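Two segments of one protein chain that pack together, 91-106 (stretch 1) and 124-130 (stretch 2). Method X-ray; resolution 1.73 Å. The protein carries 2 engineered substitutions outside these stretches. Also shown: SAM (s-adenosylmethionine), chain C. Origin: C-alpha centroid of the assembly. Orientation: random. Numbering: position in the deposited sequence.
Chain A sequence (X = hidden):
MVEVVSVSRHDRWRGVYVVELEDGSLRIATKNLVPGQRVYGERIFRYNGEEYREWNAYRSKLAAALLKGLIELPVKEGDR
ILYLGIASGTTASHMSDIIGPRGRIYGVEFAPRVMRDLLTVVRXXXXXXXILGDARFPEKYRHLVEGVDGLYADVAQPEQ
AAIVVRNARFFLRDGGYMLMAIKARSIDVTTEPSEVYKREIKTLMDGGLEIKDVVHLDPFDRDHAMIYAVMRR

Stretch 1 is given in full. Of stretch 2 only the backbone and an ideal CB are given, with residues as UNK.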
# COMPACT_ATOMS: atom_id res chain seq x y z
N THR A 91 -5.26 2.98 -1.81
CA THR A 91 -3.99 2.93 -1.09
C THR A 91 -2.90 3.52 -2.01
O THR A 91 -1.97 4.20 -1.52
CB THR A 91 -3.67 1.48 -0.68
OG1 THR A 91 -4.72 1.00 0.21
CG2 THR A 91 -2.29 1.42 -0.04
N ALA A 92 -2.99 3.23 -3.31
CA ALA A 92 -1.94 3.78 -4.21
C ALA A 92 -1.94 5.30 -4.19
O ALA A 92 -0.89 5.91 -4.39
CB ALA A 92 -2.11 3.25 -5.64
N SER A 93 -3.08 5.94 -3.95
CA SER A 93 -3.05 7.41 -4.00
C SER A 93 -2.18 7.95 -2.86
O SER A 93 -1.49 8.97 -3.00
CB SER A 93 -4.49 8.03 -3.90
OG SER A 93 -5.12 7.74 -2.65
N HIS A 94 -2.28 7.32 -1.70
CA HIS A 94 -1.39 7.71 -0.61
C HIS A 94 0.07 7.35 -0.87
O HIS A 94 0.97 8.15 -0.47
CB HIS A 94 -1.90 7.13 0.75
CG HIS A 94 -3.24 7.70 1.14
ND1 HIS A 94 -3.41 8.94 1.73
CD2 HIS A 94 -4.48 7.18 0.99
CE1 HIS A 94 -4.70 9.16 1.90
NE2 HIS A 94 -5.37 8.09 1.47
N MET A 95 0.33 6.22 -1.51
CA MET A 95 1.73 5.91 -1.89
C MET A 95 2.21 7.04 -2.83
O MET A 95 3.33 7.55 -2.68
CB MET A 95 1.86 4.58 -2.60
CG MET A 95 1.63 3.47 -1.68
SD MET A 95 1.61 1.99 -2.71
CE MET A 95 1.59 0.60 -1.58
N SER A 96 1.35 7.44 -3.77
CA SER A 96 1.67 8.51 -4.75
C SER A 96 2.01 9.82 -4.01
O SER A 96 3.03 10.45 -4.34
CB SER A 96 0.50 8.69 -5.77
OG SER A 96 0.55 9.95 -6.39
N ASP A 97 1.20 10.18 -2.97
CA ASP A 97 1.58 11.33 -2.15
C ASP A 97 3.01 11.25 -1.56
O ASP A 97 3.74 12.22 -1.58
CB ASP A 97 0.58 11.56 -1.01
CG ASP A 97 -0.78 12.05 -1.49
OD1 ASP A 97 -0.89 12.62 -2.63
OD2 ASP A 97 -1.76 11.92 -0.70
N ILE A 98 3.34 10.10 -0.96
CA ILE A 98 4.62 9.92 -0.23
C ILE A 98 5.79 9.92 -1.16
O ILE A 98 6.79 10.61 -0.92
CB ILE A 98 4.56 8.61 0.60
CG1 ILE A 98 3.49 8.82 1.70
CG2 ILE A 98 5.88 8.28 1.30
CD1 ILE A 98 3.05 7.46 2.32
N ILE A 99 5.65 9.16 -2.25
CA ILE A 99 6.78 9.01 -3.18
C ILE A 99 7.09 10.25 -3.95
O ILE A 99 8.25 10.44 -4.38
CB ILE A 99 6.64 7.80 -4.17
CG1 ILE A 99 5.56 8.02 -5.20
CG2 ILE A 99 6.44 6.50 -3.36
CD1 ILE A 99 5.23 6.72 -6.06
N GLY A 100 6.07 11.10 -4.14
CA GLY A 100 6.26 12.42 -4.79
C GLY A 100 6.47 12.30 -6.30
O GLY A 100 6.36 11.22 -6.86
N PRO A 101 6.75 13.43 -6.97
CA PRO A 101 6.84 13.49 -8.46
C PRO A 101 7.89 12.62 -9.14
O PRO A 101 7.68 12.23 -10.32
CB PRO A 101 7.15 14.97 -8.72
CG PRO A 101 7.94 15.40 -7.51
CD PRO A 101 7.11 14.73 -6.35
N ARG A 102 8.99 12.32 -8.44
CA ARG A 102 10.04 11.45 -8.97
C ARG A 102 9.86 9.92 -8.72
O ARG A 102 10.59 9.09 -9.24
CB ARG A 102 11.44 11.90 -8.48
CG ARG A 102 11.88 13.31 -8.93
CD ARG A 102 13.36 13.52 -8.48
NE ARG A 102 13.42 14.01 -7.09
CZ ARG A 102 13.38 13.24 -5.99
NH1 ARG A 102 13.42 13.82 -4.77
NH2 ARG A 102 13.32 11.91 -6.07
N GLY A 103 8.86 9.56 -7.92
CA GLY A 103 8.53 8.15 -7.76
C GLY A 103 7.56 7.68 -8.83
O GLY A 103 7.05 8.46 -9.62
N ARG A 104 7.30 6.38 -8.82
CA ARG A 104 6.30 5.82 -9.70
C ARG A 104 5.61 4.67 -8.98
O ARG A 104 6.24 3.84 -8.30
CB ARG A 104 6.91 5.25 -10.96
CG ARG A 104 7.56 6.24 -11.84
CD ARG A 104 7.70 5.66 -13.24
NE ARG A 104 8.07 6.76 -14.12
CZ ARG A 104 8.58 6.64 -15.33
NH1 ARG A 104 8.77 5.43 -15.87
NH2 ARG A 104 8.86 7.73 -16.03
N ILE A 105 4.31 4.56 -9.19
CA ILE A 105 3.63 3.29 -8.86
C ILE A 105 3.16 2.64 -10.14
O ILE A 105 2.34 3.24 -10.91
CB ILE A 105 2.38 3.56 -8.09
CG1 ILE A 105 2.72 4.17 -6.78
CG2 ILE A 105 1.62 2.23 -7.81
CD1 ILE A 105 1.63 4.72 -6.17
N TYR A 106 3.65 1.43 -10.39
CA TYR A 106 3.19 0.68 -11.52
C TYR A 106 2.05 -0.16 -11.00
O TYR A 106 2.26 -1.07 -10.15
CB TYR A 106 4.29 -0.21 -12.07
CG TYR A 106 5.45 0.56 -12.65
CD1 TYR A 106 5.43 0.95 -14.02
CD2 TYR A 106 6.60 0.77 -11.88
CE1 TYR A 106 6.55 1.62 -14.58
CE2 TYR A 106 7.69 1.45 -12.42
CZ TYR A 106 7.64 1.86 -13.78
OH TYR A 106 8.73 2.52 -14.36
N UNK A 124 -5.13 12.85 -12.88
CA UNK A 124 -4.24 13.99 -12.64
C UNK A 124 -3.03 13.59 -11.77
O UNK A 124 -2.22 14.44 -11.39
CB UNK A 124 -5.02 15.13 -11.97
N UNK A 125 -2.91 12.31 -11.44
CA UNK A 125 -1.72 11.86 -10.65
C UNK A 125 -0.76 11.19 -11.57
O UNK A 125 -0.91 10.00 -11.90
CB UNK A 125 -2.10 10.91 -9.52
N UNK A 126 0.24 11.93 -12.01
CA UNK A 126 1.02 11.46 -13.09
C UNK A 126 2.21 10.61 -12.67
O UNK A 126 3.03 10.27 -13.50
CB UNK A 126 1.50 12.66 -13.91
N UNK A 127 2.27 10.24 -11.38
CA UNK A 127 3.29 9.32 -10.95
C UNK A 127 2.66 7.94 -10.74
O UNK A 127 3.30 7.05 -10.20
CB UNK A 127 3.97 9.82 -9.67
N UNK A 128 1.41 7.77 -11.15
CA UNK A 128 0.82 6.45 -11.18
C UNK A 128 0.70 5.95 -12.62
O UNK A 128 0.09 6.65 -13.50
CB UNK A 128 -0.55 6.46 -10.50
N UNK A 129 1.21 4.73 -12.85
CA UNK A 129 1.28 4.12 -14.21
C UNK A 129 0.46 2.84 -14.22
O UNK A 129 0.96 1.76 -13.80
CB UNK A 129 2.72 3.83 -14.62
N UNK A 130 -0.82 2.92 -14.64
CA UNK A 130 -1.66 1.72 -14.59
C UNK A 130 -1.25 0.77 -15.74
O UNK A 130 -0.86 1.20 -16.87
CB UNK A 130 -3.14 2.09 -14.69
N SAM C . -5.05 -2.66 -2.98
CA SAM C . -6.38 -1.99 -3.09
C SAM C . -6.41 -0.89 -2.03
O SAM C . -5.79 -1.02 -0.95
OXT SAM C . -7.05 0.14 -2.24
CB SAM C . -7.57 -2.98 -2.83
CG SAM C . -7.34 -4.16 -3.75
SD SAM C . -8.78 -5.20 -4.10
CE SAM C . -8.65 -6.06 -2.51
C5' SAM C . -8.05 -6.49 -5.18
C4' SAM C . -7.98 -6.08 -6.66
O4' SAM C . -7.10 -6.91 -7.42
C3' SAM C . -9.29 -6.11 -7.44
O3' SAM C . -9.45 -4.78 -7.94
C2' SAM C . -9.16 -7.22 -8.49
O2' SAM C . -9.80 -6.89 -9.70
C1' SAM C . -7.65 -7.29 -8.70
N9 SAM C . -7.12 -8.63 -9.00
C8 SAM C . -7.50 -9.89 -8.53
N7 SAM C . -6.69 -10.84 -9.12
C5 SAM C . -5.83 -10.23 -9.94
C6 SAM C . -4.80 -10.70 -10.74
N6 SAM C . -4.47 -12.05 -10.88
N1 SAM C . -4.13 -9.68 -11.40
C2 SAM C . -4.35 -8.32 -11.37
N3 SAM C . -5.38 -7.87 -10.56
C4 SAM C . -6.09 -8.83 -9.90

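Position 124 has no atom of stretch 1 within 5.5 Å of its ideal CB, so the visible atoms set no preference and many side chains would serve. The deposited residue is Asp-124, which makes no contact with stretch 1.

At position 125 the CA-to-CB bond points toward the helix, and the ideal CB lies 4.2 Å from Ser-96 OG. Beyond that hydroxyl sits the carboxylate of Asp-97, so a long donor would suit, lysine or arginine best; a shorter polar residue could reach only the serine. It is Arg-125. Its NH1 donates to Ser-96 OG (2.9 Å) and to Asp-97 OD1 (2.8 Å), the latter a salt bridge to which NH2 adds a second hydrogen bond, 3.1 Å from Asp-97 OD1. Both acceptors lie near the guanidinium plane, where its N-H bonds point.

Position 126 lies within a type I turn running from 125 to 128, and its CB finds nothing of stretch 1 within 5.5 Å. Polar residues would be reasonable; Arg-126 occupies it, its end leading away.

Position 127 points its CB toward the helix end and the following turn, 3.4 Å from Gly-103 O and 3.9 Å from Gly-100 O. The carbonyls of Ser-96 and Gly-100 ask for a donor, while Ser-96 OG can meet an acceptor; serine or aspartate could answer part of this, but a short amide combines both roles. Asn-127 does so: ND2 donates to Ser-96 O (3.1 Å) and Gly-100 O (2.9 Å), and OD1 accepts from Ser-96 OG (2.6 Å). Its backbone O accepts from Ile-105 N at 2.9 Å, opening the parallel strand pairing.

Position 128 is bridged to Ile-105, with both side chains on the same sheet face, and its ideal CB is 5.3 Å from Ser-96 CB. Apolar residues such as valine, leucine or isoleucine fit between strand and helix. Ile-128 places CG1 4.1 Å from Ile-105 CD1 and 3.9 Å from Ser-96 CB.

Position 129 pairs with Tyr-106 on the other face; its N donates to Ile-105 O at 2.7 Å. The ideal CB lies 4.0 Å from Tyr-106 CD1 and 5.5 Å from Arg-104 CD, favouring an aromatic or large apolar group, though an acid could also address the arginine. Phe-129 takes the guanidinium of Arg-104 flat on its ring (centres 4.2 Å apart, planes at 29°), and meets the Tyr-106 ring obliquely.

Position 130 points away, with phi -75° compatible with proline among many others; Pro-130 makes no contact.

Stretch 2 (124-130) DRRNIFP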
# COMPACT_ATOMS: atom_id res chain seq x y z
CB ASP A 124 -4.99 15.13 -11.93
CG ASP A 124 -6.08 15.80 -12.80
OD1 ASP A 124 -6.08 15.78 -14.05
OD2 ASP A 124 -6.97 16.40 -12.18
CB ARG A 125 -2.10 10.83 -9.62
CG ARG A 125 -2.73 11.39 -8.51
CD ARG A 125 -2.83 10.43 -7.39
NE ARG A 125 -3.46 11.22 -6.31
CZ ARG A 125 -2.80 11.77 -5.29
NH1 ARG A 125 -1.51 11.59 -5.21
NH2 ARG A 125 -3.44 12.50 -4.33
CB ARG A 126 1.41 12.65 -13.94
CG ARG A 126 0.16 13.16 -14.57
CD ARG A 126 0.36 14.46 -15.21
NE ARG A 126 -0.95 14.94 -15.64
CZ ARG A 126 -1.14 16.08 -16.28
NH1 ARG A 126 -0.10 16.86 -16.55
NH2 ARG A 126 -2.37 16.45 -16.61
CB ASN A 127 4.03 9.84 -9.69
CG ASN A 127 3.14 9.93 -8.49
OD1 ASN A 127 1.96 9.77 -8.59
ND2 ASN A 127 3.72 10.17 -7.33
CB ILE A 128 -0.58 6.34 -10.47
CG1 ILE A 128 -0.49 6.72 -9.00
CG2 ILE A 128 -1.15 4.95 -10.63
CD1 ILE A 128 -1.91 6.88 -8.30
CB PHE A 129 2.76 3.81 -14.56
CG PHE A 129 3.58 5.04 -14.91
CD1 PHE A 129 4.07 5.20 -16.22
CD2 PHE A 129 3.90 6.01 -13.95
CE1 PHE A 129 4.88 6.36 -16.56
CE2 PHE A 129 4.67 7.19 -14.31
CZ PHE A 129 5.14 7.33 -15.61
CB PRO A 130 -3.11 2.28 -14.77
CG PRO A 130 -2.97 3.79 -14.55
CD PRO A 130 -1.58 4.08 -15.11
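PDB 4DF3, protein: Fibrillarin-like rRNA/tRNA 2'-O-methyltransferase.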